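PDB 2ITM: xylulose kinase from Escherichia coli, which phosphorylates D-xylulose with ATP to give D-xylulose 5-phosphate, and also accepts 1-deoxy-D-xylulose with lower efficiency. Local coordinates for residues R88-P92 with E139-Q145; R116-G120 with S185-L189; V239-V244 with L446-P450; G11-I15 with A51-M56. All blocks are in the same frame, centred on the assembly; numbering follows the deposited sequence.

Contact 1. Residues R88-P92 with E139-Q145; sequences RVLRP and EPEIFRQ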
loop_
_atom_site.group_PDB
_atom_site.type_symbol
_atom_site.label_atom_id
_atom_site.label_comp_id
_atom_site.label_asym_id
_atom_site.label_seq_id
_atom_site.Cartn_x
_atom_site.Cartn_y
_atom_site.Cartn_z
ATOM N N ARG A 88 -31.868 -11.524 38.367
ATOM C CA ARG A 88 -31.069 -12.504 37.669
ATOM C C ARG A 88 -30.593 -11.962 36.342
ATOM O O ARG A 88 -31.353 -11.365 35.607
ATOM C CB ARG A 88 -31.867 -13.761 37.450
ATOM C CG ARG A 88 -31.564 -14.891 38.413
ATOM C CD ARG A 88 -32.794 -15.542 39.019
ATOM N NE ARG A 88 -32.425 -16.611 39.966
ATOM C CZ ARG A 88 -31.532 -16.492 40.915
ATOM N NH1 ARG A 88 -30.890 -15.353 41.074
ATOM N NH2 ARG A 88 -31.270 -17.503 41.724
ATOM N N VAL A 89 -29.321 -12.176 36.048
ATOM C CA VAL A 89 -28.764 -11.843 34.753
ATOM C C VAL A 89 -29.216 -12.812 33.664
ATOM O O VAL A 89 -28.881 -13.982 33.696
ATOM C CB VAL A 89 -27.233 -11.721 34.805
ATOM C CG1 VAL A 89 -26.654 -11.736 33.431
ATOM C CG2 VAL A 89 -26.831 -10.446 35.514
ATOM N N LEU A 90 -29.960 -12.259 32.726
ATOM C CA LEU A 90 -30.714 -13.034 31.761
ATOM C C LEU A 90 -29.817 -13.555 30.639
ATOM O O LEU A 90 -29.952 -14.682 30.204
ATOM C CB LEU A 90 -31.808 -12.166 31.165
ATOM C CG LEU A 90 -33.273 -12.497 31.411
ATOM C CD1 LEU A 90 -33.462 -13.691 32.311
ATOM C CD2 LEU A 90 -34.071 -11.305 31.880
ATOM N N ARG A 91 -28.912 -12.704 30.177
ATOM C CA ARG A 91 -27.905 -13.073 29.198
ATOM C C ARG A 91 -26.652 -12.262 29.392
ATOM O O ARG A 91 -26.632 -11.337 30.171
ATOM C CB ARG A 91 -28.445 -12.880 27.785
ATOM C CG ARG A 91 -28.453 -11.443 27.304
ATOM C CD ARG A 91 -29.185 -11.219 25.992
ATOM N NE ARG A 91 -28.699 -12.058 24.887
ATOM C CZ ARG A 91 -27.430 -12.267 24.581
ATOM N NH1 ARG A 91 -26.474 -11.699 25.276
ATOM N NH2 ARG A 91 -27.117 -13.050 23.567
ATOM N N PRO A 92 -25.587 -12.608 28.689
ATOM C CA PRO A 92 -24.364 -11.818 28.775
ATOM C C PRO A 92 -24.568 -10.400 28.244
ATOM O O PRO A 92 -25.389 -10.184 27.372
ATOM C CB PRO A 92 -23.366 -12.600 27.880
ATOM C CG PRO A 92 -23.864 -13.969 27.896
ATOM C CD PRO A 92 -25.351 -13.844 27.935
ATOM N N GLU A 139 -34.254 -13.639 20.422
ATOM C CA GLU A 139 -34.321 -14.366 21.678
ATOM C C GLU A 139 -35.591 -14.030 22.471
ATOM O O GLU A 139 -35.523 -13.536 23.581
ATOM C CB GLU A 139 -33.083 -14.089 22.530
ATOM C CG GLU A 139 -31.784 -14.598 21.929
ATOM C CD GLU A 139 -30.552 -14.097 22.643
ATOM O OE1 GLU A 139 -29.443 -14.343 22.159
ATOM O OE2 GLU A 139 -30.686 -13.462 23.694
ATOM N N PRO A 140 -36.746 -14.300 21.882
ATOM C CA PRO A 140 -38.015 -13.831 22.439
ATOM C C PRO A 140 -38.248 -14.370 23.843
ATOM O O PRO A 140 -38.897 -13.735 24.659
ATOM C CB PRO A 140 -39.045 -14.396 21.465
ATOM C CG PRO A 140 -38.373 -15.517 20.822
ATOM C CD PRO A 140 -36.952 -15.142 20.696
ATOM N N GLU A 141 -37.698 -15.542 24.106
ATOM C CA GLU A 141 -37.810 -16.172 25.400
ATOM C C GLU A 141 -37.110 -15.370 26.481
ATOM O O GLU A 141 -37.620 -15.237 27.579
ATOM C CB GLU A 141 -37.216 -17.569 25.330
ATOM C CG GLU A 141 -37.263 -18.188 23.943
ATOM C CD GLU A 141 -36.158 -17.693 23.024
ATOM O OE1 GLU A 141 -36.257 -17.921 21.805
ATOM O OE2 GLU A 141 -35.193 -17.088 23.512
ATOM N N ILE A 142 -35.941 -14.839 26.154
ATOM C CA ILE A 142 -35.252 -13.876 27.002
ATOM C C ILE A 142 -36.026 -12.577 27.159
ATOM O O ILE A 142 -36.213 -12.106 28.261
ATOM C CB ILE A 142 -33.871 -13.561 26.448
ATOM C CG1 ILE A 142 -33.010 -14.815 26.338
ATOM C CG2 ILE A 142 -33.223 -12.477 27.237
ATOM C CD1 ILE A 142 -32.675 -15.437 27.619
ATOM N N PHE A 143 -36.452 -11.993 26.049
ATOM C CA PHE A 143 -37.152 -10.717 26.084
ATOM C C PHE A 143 -38.346 -10.745 27.021
ATOM O O PHE A 143 -38.570 -9.820 27.785
ATOM C CB PHE A 143 -37.601 -10.298 24.689
ATOM C CG PHE A 143 -38.062 -8.879 24.605
ATOM C CD1 PHE A 143 -37.158 -7.854 24.462
ATOM C CD2 PHE A 143 -39.400 -8.567 24.683
ATOM C CE1 PHE A 143 -37.581 -6.558 24.397
ATOM C CE2 PHE A 143 -39.827 -7.275 24.610
ATOM C CZ PHE A 143 -38.912 -6.268 24.472
ATOM N N ARG A 144 -39.108 -11.824 26.939
ATOM C CA ARG A 144 -40.275 -12.062 27.775
ATOM C C ARG A 144 -39.989 -11.877 29.264
ATOM O O ARG A 144 -40.874 -11.541 30.024
ATOM C CB ARG A 144 -40.780 -13.482 27.535
ATOM C CG ARG A 144 -42.282 -13.638 27.444
ATOM C CD ARG A 144 -42.751 -15.075 27.232
ATOM N NE ARG A 144 -44.190 -15.148 26.983
ATOM C CZ ARG A 144 -44.827 -16.223 26.525
ATOM N NH1 ARG A 144 -44.164 -17.340 26.262
ATOM N NH2 ARG A 144 -46.139 -16.182 26.329
ATOM N N GLN A 145 -38.747 -12.103 29.668
ATOM C CA GLN A 145 -38.375 -12.112 31.081
ATOM C C GLN A 145 -37.740 -10.797 31.584
ATOM O O GLN A 145 -37.378 -10.681 32.739
ATOM C CB GLN A 145 -37.415 -13.263 31.366
ATOM C CG GLN A 145 -37.942 -14.641 31.115
ATOM C CD GLN A 145 -36.848 -15.681 31.262
ATOM O OE1 GLN A 145 -36.373 -16.234 30.281
ATOM N NE2 GLN A 145 -36.438 -15.928 32.488
#

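Contact 2. Residues R116-G120 with S185-L189; sequences RVITG and SDVML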
loop_
_atom_site.group_PDB
_atom_site.type_symbol
_atom_site.label_atom_id
_atom_site.label_comp_id
_atom_site.label_asym_id
_atom_site.label_seq_id
_atom_site.Cartn_x
_atom_site.Cartn_y
_atom_site.Cartn_z
ATOM N N ARG A 116 -33.992 10.771 15.482
ATOM C CA ARG A 116 -32.797 11.596 15.511
ATOM C C ARG A 116 -33.077 12.925 16.200
ATOM O O ARG A 116 -32.205 13.528 16.730
ATOM C CB ARG A 116 -32.167 11.777 14.116
ATOM C CG ARG A 116 -31.900 10.476 13.293
ATOM C CD ARG A 116 -31.054 10.625 12.009
ATOM N NE ARG A 116 -30.895 9.360 11.305
ATOM C CZ ARG A 116 -30.475 9.200 10.051
ATOM N NH1 ARG A 116 -30.146 10.234 9.302
ATOM N NH2 ARG A 116 -30.382 7.996 9.534
ATOM N N VAL A 117 -34.320 13.354 16.195
ATOM C CA VAL A 117 -34.701 14.599 16.845
ATOM C C VAL A 117 -34.759 14.439 18.362
ATOM O O VAL A 117 -34.362 15.308 19.087
ATOM C CB VAL A 117 -36.072 15.112 16.381
ATOM C CG1 VAL A 117 -36.686 15.911 17.425
ATOM C CG2 VAL A 117 -35.953 15.947 15.191
ATOM N N ILE A 118 -35.269 13.307 18.810
ATOM C CA ILE A 118 -35.395 13.013 20.214
ATOM C C ILE A 118 -34.066 12.628 20.826
ATOM O O ILE A 118 -33.761 13.093 21.867
ATOM C CB ILE A 118 -36.443 11.895 20.467
ATOM C CG1 ILE A 118 -37.811 12.243 19.897
ATOM C CG2 ILE A 118 -36.621 11.601 21.911
ATOM C CD1 ILE A 118 -38.701 11.094 19.860
ATOM N N THR A 119 -33.281 11.803 20.169
ATOM C CA THR A 119 -32.011 11.374 20.734
ATOM C C THR A 119 -30.863 12.322 20.475
ATOM O O THR A 119 -29.899 12.330 21.220
ATOM C CB THR A 119 -31.620 9.981 20.278
ATOM O OG1 THR A 119 -31.344 9.997 18.882
ATOM C CG2 THR A 119 -32.765 9.022 20.421
ATOM N N GLY A 120 -30.962 13.113 19.412
ATOM C CA GLY A 120 -29.868 13.962 18.990
ATOM C C GLY A 120 -28.771 13.179 18.320
ATOM O O GLY A 120 -27.678 13.670 18.125
ATOM N N SER A 185 -37.789 8.917 26.972
ATOM C CA SER A 185 -38.714 9.174 25.880
ATOM C C SER A 185 -39.686 8.026 25.682
ATOM O O SER A 185 -39.304 6.950 25.246
ATOM C CB SER A 185 -37.951 9.413 24.585
ATOM O OG SER A 185 -38.763 9.199 23.446
ATOM N N ASP A 186 -40.947 8.276 26.000
ATOM C CA ASP A 186 -41.973 7.257 25.929
ATOM C C ASP A 186 -42.055 6.686 24.522
ATOM O O ASP A 186 -42.239 5.491 24.332
ATOM C CB ASP A 186 -43.322 7.830 26.368
ATOM C CG ASP A 186 -43.443 7.974 27.878
ATOM O OD1 ASP A 186 -42.616 7.411 28.605
ATOM O OD2 ASP A 186 -44.347 8.628 28.422
ATOM N N VAL A 187 -41.892 7.557 23.543
ATOM C CA VAL A 187 -41.885 7.176 22.143
ATOM C C VAL A 187 -40.799 6.153 21.835
ATOM O O VAL A 187 -41.039 5.149 21.219
ATOM C CB VAL A 187 -41.660 8.403 21.231
ATOM C CG1 VAL A 187 -41.601 8.004 19.809
ATOM C CG2 VAL A 187 -42.758 9.409 21.470
ATOM N N MET A 188 -39.590 6.432 22.288
ATOM C CA MET A 188 -38.466 5.582 21.983
ATOM C C MET A 188 -38.601 4.219 22.669
ATOM O O MET A 188 -38.222 3.203 22.112
ATOM C CB MET A 188 -37.156 6.280 22.342
ATOM C CG MET A 188 -36.778 7.423 21.417
ATOM S SD MET A 188 -36.736 7.004 19.674
ATOM C CE MET A 188 -35.448 5.791 19.681
ATOM N N LEU A 189 -39.178 4.217 23.887
ATOM C CA LEU A 189 -39.323 3.012 24.694
ATOM C C LEU A 189 -40.405 2.122 24.173
ATOM O O LEU A 189 -40.206 0.940 23.991
ATOM C CB LEU A 189 -39.625 3.373 26.147
ATOM C CG LEU A 189 -38.480 3.919 27.004
ATOM C CD1 LEU A 189 -38.955 4.853 28.086
ATOM C CD2 LEU A 189 -37.654 2.798 27.584
#

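Contact 3. Residues V239-V244 with L446-P450; sequences VGVGMV and LPQLP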
loop_
_atom_site.group_PDB
_atom_site.type_symbol
_atom_site.label_atom_id
_atom_site.label_comp_id
_atom_site.label_asym_id
_atom_site.label_seq_id
_atom_site.Cartn_x
_atom_site.Cartn_y
_atom_site.Cartn_z
ATOM N N VAL A 239 -14.999 15.484 32.917
ATOM C CA VAL A 239 -15.133 16.139 34.195
ATOM C C VAL A 239 -13.797 16.135 34.952
ATOM O O VAL A 239 -13.454 17.108 35.620
ATOM C CB VAL A 239 -16.255 15.466 35.040
ATOM C CG1 VAL A 239 -16.134 15.853 36.488
ATOM C CG2 VAL A 239 -17.650 15.872 34.508
ATOM N N GLY A 240 -13.073 15.033 34.875
ATOM C CA GLY A 240 -11.771 14.928 35.494
ATOM C C GLY A 240 -10.767 15.902 34.921
ATOM O O GLY A 240 -9.833 16.265 35.567
ATOM N N VAL A 241 -10.993 16.319 33.686
ATOM C CA VAL A 241 -10.036 17.125 32.951
ATOM C C VAL A 241 -10.431 18.582 33.076
ATOM O O VAL A 241 -9.664 19.468 32.757
ATOM C CB VAL A 241 -9.966 16.654 31.483
ATOM C CG1 VAL A 241 -9.568 17.745 30.548
ATOM C CG2 VAL A 241 -9.044 15.474 31.358
ATOM N N GLY A 242 -11.615 18.831 33.603
ATOM C CA GLY A 242 -12.071 20.143 33.959
ATOM C C GLY A 242 -12.908 20.724 32.861
ATOM O O GLY A 242 -13.175 21.908 32.785
ATOM N N MET A 243 -13.352 19.844 31.983
ATOM C CA MET A 243 -14.180 20.240 30.878
ATOM C C MET A 243 -15.640 20.274 31.263
ATOM O O MET A 243 -16.253 19.254 31.492
ATOM C CB MET A 243 -13.931 19.334 29.674
ATOM C CG MET A 243 -13.720 20.069 28.372
ATOM S SD MET A 243 -12.033 20.354 27.874
ATOM C CE MET A 243 -11.370 21.111 29.309
ATOM N N VAL A 244 -16.192 21.472 31.337
ATOM C CA VAL A 244 -17.207 21.775 32.318
ATOM C C VAL A 244 -18.226 22.815 31.846
ATOM O O VAL A 244 -19.383 22.749 32.214
ATOM C CB VAL A 244 -16.566 22.176 33.644
ATOM C CG1 VAL A 244 -17.211 23.401 34.218
ATOM C CG2 VAL A 244 -16.563 21.021 34.613
ATOM N N LEU A 446 -13.250 21.214 40.608
ATOM C CA LEU A 446 -13.007 20.706 39.267
ATOM C C LEU A 446 -12.046 21.596 38.496
ATOM O O LEU A 446 -12.436 22.264 37.559
ATOM C CB LEU A 446 -14.318 20.570 38.498
ATOM C CG LEU A 446 -15.453 19.694 39.043
ATOM C CD1 LEU A 446 -16.644 19.799 38.169
ATOM C CD2 LEU A 446 -15.033 18.268 39.220
ATOM N N PRO A 447 -10.781 21.587 38.890
ATOM C CA PRO A 447 -9.785 22.453 38.275
ATOM C C PRO A 447 -9.312 21.869 36.953
ATOM O O PRO A 447 -9.346 20.660 36.764
ATOM C CB PRO A 447 -8.652 22.400 39.282
ATOM C CG PRO A 447 -8.710 21.048 39.806
ATOM C CD PRO A 447 -10.138 20.609 39.776
ATOM N N GLN A 448 -8.879 22.732 36.046
ATOM C CA GLN A 448 -8.187 22.285 34.857
ATOM C C GLN A 448 -6.893 21.617 35.246
ATOM O O GLN A 448 -6.382 21.858 36.324
ATOM C CB GLN A 448 -7.912 23.461 33.958
ATOM C CG GLN A 448 -8.495 23.302 32.607
ATOM C CD GLN A 448 -9.543 24.327 32.335
ATOM O OE1 GLN A 448 -10.639 24.249 32.870
ATOM N NE2 GLN A 448 -9.213 25.304 31.517
ATOM N N LEU A 449 -6.367 20.764 34.383
ATOM C CA LEU A 449 -5.020 20.264 34.581
ATOM C C LEU A 449 -4.001 21.357 34.369
ATOM O O LEU A 449 -4.307 22.407 33.829
ATOM C CB LEU A 449 -4.717 19.081 33.672
ATOM C CG LEU A 449 -5.717 17.930 33.676
ATOM C CD1 LEU A 449 -5.721 17.262 32.338
ATOM C CD2 LEU A 449 -5.418 16.933 34.763
ATOM N N PRO A 450 -2.781 21.100 34.803
ATOM C CA PRO A 450 -1.704 22.071 34.675
ATOM C C PRO A 450 -1.412 22.409 33.218
ATOM O O PRO A 450 -1.106 21.521 32.430
ATOM C CB PRO A 450 -0.523 21.344 35.296
ATOM C CG PRO A 450 -1.083 20.096 35.898
ATOM C CD PRO A 450 -2.558 20.205 35.940
HETATM O O HOH W 1 -8.065 18.605 36.804
HETATM O O HOH W 2 -7.328 19.925 31.881
HETATM O O HOH W 3 -13.035 23.957 35.348
#

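Contact 4. Residues G11-I15 with A51-M56; sequences GVKVI and ATDRAM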
loop_
_atom_site.group_PDB
_atom_site.type_symbol
_atom_site.label_atom_id
_atom_site.label_comp_id
_atom_site.label_asym_id
_atom_site.label_seq_id
_atom_site.Cartn_x
_atom_site.Cartn_y
_atom_site.Cartn_z
ATOM N N GLY A 11 -10.518 -3.613 31.458
ATOM C CA GLY A 11 -10.283 -3.739 32.883
ATOM C C GLY A 11 -11.048 -2.755 33.753
ATOM O O GLY A 11 -11.691 -1.849 33.258
ATOM N N VAL A 12 -10.971 -2.949 35.062
ATOM C CA VAL A 12 -11.377 -1.927 36.013
ATOM C C VAL A 12 -10.236 -1.199 36.693
ATOM O O VAL A 12 -9.220 -1.776 37.039
ATOM C CB VAL A 12 -12.350 -2.445 37.069
ATOM C CG1 VAL A 12 -13.561 -3.035 36.441
ATOM C CG2 VAL A 12 -11.686 -3.455 37.974
ATOM N N LYS A 13 -10.427 0.097 36.869
ATOM C CA LYS A 13 -9.495 0.912 37.607
ATOM C C LYS A 13 -10.198 1.581 38.772
ATOM O O LYS A 13 -11.263 2.149 38.610
ATOM C CB LYS A 13 -8.864 1.941 36.687
ATOM C CG LYS A 13 -7.882 2.860 37.369
ATOM C CD LYS A 13 -7.455 3.973 36.454
ATOM C CE LYS A 13 -5.959 4.089 36.374
ATOM N NZ LYS A 13 -5.539 5.284 35.625
ATOM N N VAL A 14 -9.603 1.485 39.966
ATOM C CA VAL A 14 -10.039 2.232 41.127
ATOM C C VAL A 14 -8.956 3.158 41.642
ATOM O O VAL A 14 -7.785 2.808 41.657
ATOM C CB VAL A 14 -10.536 1.316 42.263
ATOM C CG1 VAL A 14 -11.514 0.286 41.741
ATOM C CG2 VAL A 14 -9.383 0.641 42.967
ATOM N N ILE A 15 -9.364 4.349 42.055
ATOM C CA ILE A 15 -8.448 5.324 42.621
ATOM C C ILE A 15 -8.893 5.880 43.962
ATOM O O ILE A 15 -10.085 5.901 44.283
ATOM C CB ILE A 15 -8.191 6.474 41.645
ATOM C CG1 ILE A 15 -9.398 7.391 41.532
ATOM C CG2 ILE A 15 -7.719 5.952 40.296
ATOM C CD1 ILE A 15 -9.088 8.691 40.869
ATOM N N ALA A 51 -14.075 -8.417 39.398
ATOM C CA ALA A 51 -12.956 -7.548 39.114
ATOM C C ALA A 51 -12.928 -6.331 40.007
ATOM O O ALA A 51 -11.877 -5.950 40.495
ATOM C CB ALA A 51 -12.934 -7.144 37.672
ATOM N N THR A 52 -14.081 -5.707 40.213
ATOM C CA THR A 52 -14.172 -4.516 41.034
ATOM C C THR A 52 -13.880 -4.829 42.498
ATOM O O THR A 52 -13.203 -4.072 43.171
ATOM C CB THR A 52 -15.556 -3.863 40.919
ATOM O OG1 THR A 52 -15.825 -3.499 39.567
ATOM C CG2 THR A 52 -15.576 -2.548 41.654
ATOM N N ASP A 53 -14.407 -5.947 42.978
ATOM C CA ASP A 53 -14.134 -6.414 44.328
ATOM C C ASP A 53 -12.645 -6.608 44.596
ATOM O O ASP A 53 -12.090 -6.017 45.491
ATOM C CB ASP A 53 -14.893 -7.712 44.597
ATOM C CG ASP A 53 -14.913 -8.095 46.066
ATOM O OD1 ASP A 53 -14.704 -9.276 46.352
ATOM O OD2 ASP A 53 -15.145 -7.295 46.986
ATOM N N ARG A 54 -12.020 -7.444 43.792
ATOM C CA ARG A 54 -10.580 -7.605 43.762
ATOM C C ARG A 54 -9.818 -6.295 43.857
ATOM O O ARG A 54 -8.966 -6.121 44.709
ATOM C CB ARG A 54 -10.195 -8.323 42.480
ATOM C CG ARG A 54 -8.835 -8.942 42.482
ATOM C CD ARG A 54 -8.675 -10.050 41.456
ATOM N NE ARG A 54 -7.297 -10.209 40.993
ATOM C CZ ARG A 54 -6.896 -11.155 40.156
ATOM N NH1 ARG A 54 -7.767 -12.032 39.685
ATOM N NH2 ARG A 54 -5.628 -11.229 39.788
ATOM N N ALA A 55 -10.129 -5.384 42.951
ATOM C CA ALA A 55 -9.436 -4.119 42.857
ATOM C C ALA A 55 -9.548 -3.285 44.125
ATOM O O ALA A 55 -8.592 -2.685 44.564
ATOM C CB ALA A 55 -9.932 -3.346 41.672
ATOM N N MET A 56 -10.741 -3.243 44.689
ATOM C CA MET A 56 -10.999 -2.428 45.853
ATOM C C MET A 56 -10.334 -3.047 47.070
ATOM O O MET A 56 -9.913 -2.358 47.977
ATOM C CB MET A 56 -12.498 -2.300 46.090
ATOM C CG MET A 56 -13.227 -1.417 45.094
ATOM S SD MET A 56 -12.742 0.292 45.190
ATOM C CE MET A 56 -13.502 0.673 46.730
#

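Contact 1. Residues R88-P92 with E139-Q145
Arg-91 grips Glu-139 side-on, one nitrogen to each carboxylate oxygen. Arg-91 NE gives a bond of 2.7 Å to Glu-139 OE2. Arg-91 NH2 gives one of 3.0 Å to Glu-139 OE1, nearly straight at 173°. Both oxygens use their syn lone pairs and the two planes lie only 7° apart, so the salt bridge is a flat, two-pronged pair that fixes the rotation of both groups. Beyond CG the glutamate chain is extended, whereas the arginine folds at chi3 (-55°), bringing its NE edge round to the carboxylate. The remaining nitrogen, NH1, reaches the carbonyl of Pro-92 weakly and forms a second salt bridge with Glu-42.

Beside this charged pair lies an aliphatic patch. Leu-90 CG meets Ile-142 CG2 at 4.2 Å, the two side chains running antiparallel, flank to flank, while Leu-90 CD2 comes within 3.5 Å of the backbone Gln-145 O.

Glu-139 sits at a junction, the first residue beyond helix 128-138 and the N-cap of the short helix 140-143. Val-135 of helix 128-138 touches both Arg-91 and Ile-142, and Leu-90 leans on Leu-82 of strand 81-83; a surface loop is thereby clasped to a helix-helix corner.

Contact 2. Residues R116-G120 with S185-L189
Ile-118 spreads its branches over the start of the helix opposite, and its torsions decide which branch meets what. With CG1 anti to the carbonyl carbon (chi1 -57°), CG2 swings opposite the backbone N and comes within 3.6 Å of Ser-185 OG; the same methyl meets Met-188 CG at 4.2 Å. An extended chi2 (167°) carries Ile-118 CD1 on to Val-187 CB, 4.2 Å away.

Ser-185 is the N-cap of helix 186-190. Its OG stands anti to its own backbone N (chi1 159°) and accepts from Met-188 N at 3.1 Å, a capping bond, while CB and OG together offer a flank to the isoleucine methyl. Replacing this serine by alanine would probably leave Met-188 N without its capping acceptor and thin the surface against which Ile-118 CG2 rests.

Met-188 is curled, all three torsions bent in the same sense, which brings its CE to 4.3 Å from Thr-119 CG2. The threonine hydroxyl is engaged with Ser-115 O and Asn-121 N, so the methyl is what it presents here.

The contact joins the C-terminal end of helix 115-119 to the start of helix 186-190 within the N-terminal FGGY domain, the Thr-119 side chain about 10 Å from that of the substrate-binding His-78. Chemically, the serine and threonine hydroxyls each serve their own helix, and what passes between the two is van der Waals contact alone.

Contact 3. Residues V239-V244 with L446-P450
The flat groups that meet between Gly-242 and the loop Pro-447 to Gln-448 are mostly peptides, and the glycine lets them come close: Gly-242 CA is 4.5 Å from Gln-448 CA and 3.9 Å from Pro-447 O. The amide of Gln-448 turns its oxygen, OE1, to within 3.5 Å of Gly-242 O; both are acceptors, so this is proximity and no bond. Val-241 O lies 3.8 Å from Gln-448 CA.

Two features call for glycine here: the positive phi (96°), which closes a Schellman motif at the end of helix 233-241, and the course of the loop, since a CB would point straight into it and clash with Pro-447 O. A water accepts from Leu-449 N at 2.8 Å; its bridge to Val-241 O is doubtful, that approach being too short to be trusted.

Round these backbones stand methyl groups. Leu-446 CG lies anti to the carbonyl carbon (chi1 -58°), which sets CD2 on Val-239 CG1 and CD1 on Val-244 CG2, each at 3.8 Å, so the leucine straddles the helix end. Farther along, Leu-449 CD1 touches Val-241 CG2 at 3.9 Å.

Helix 233-241 starts at Asp-233, the probable proton acceptor, and follows strand 226-232 of the six-stranded sheet; residues 446-450 lead into strand 451-455, an outer strand of the seven-stranded sheet. The contact therefore lies where the two halves of the actin-like ATPase fold of FGGY kinases are joined, with a glycine-ended helix meeting a proline-containing loop.

Contact 4. Residues G11-I15 with A51-M56
Aliphatic contacts come first: Val-12 and Val-14, two residues apart and thus on the same face of strand 11-17, both close on Ala-55, whose CB is 4.1 Å from Val-12 CG2 and 4.0 Å from Val-14 CG1. Val-12 CG2 also meets Ala-51 CB at 3.9 Å, so the two alanines, one helical turn apart, leave room for the valines to approach.

A second kind involves sulfur. Met-56, bent at chi2 (-66°) and chi3 (-71°), lays its SD 3.7 Å from Val-14 CG1, crossing the valine at a slant. An alanine here in place of Val-14 removes both methyls, and Met-56 SD and Ala-55 CB would probably lose the shared contact with CG1, a gap opening there.

The third is methyl against polar atoms: Val-12 CG2 lies 3.6 Å from Ala-51 O, and Val-12 CG1 lies beside Thr-52 OG1.

The axes of segments 11-15 and 51-56 approach to 8.3 Å, their directions 35° apart. Strand 11-17 sits between strands 2-7 and 23-30, and helix 45-62 packs on this part of the sheet. The contact is van der Waals throughout, mostly apolar, with methyls also on a backbone carbonyl and a hydroxyl whose bond is to Trp-48 O.

How the contacts relate
Contacts 1, 2 and 4 share the N-terminal half of the FGGY kinase, whereas contact 3 ties it to the C-terminal half. Contacts 1 and 2 interleave along the chain and approach to about 7 Å between nearest atoms, with centres 24 Å apart. Contacts 3 and 4 come within about 9 Å at their nearest atoms. In contact 4 the side chain of Val-12 lies about 7 Å from that of Asp-6, a residue inferred to matter for activity; the side chain of Val-239 in contact 3 is about 11 Å from that of Asp-233, the inferred proton acceptor. Thr-119 of contact 2 and Val-12 of contact 4 have side chains about 12 and 13 Å from the bound D-xylulose, and contact 1 lies away from these sites.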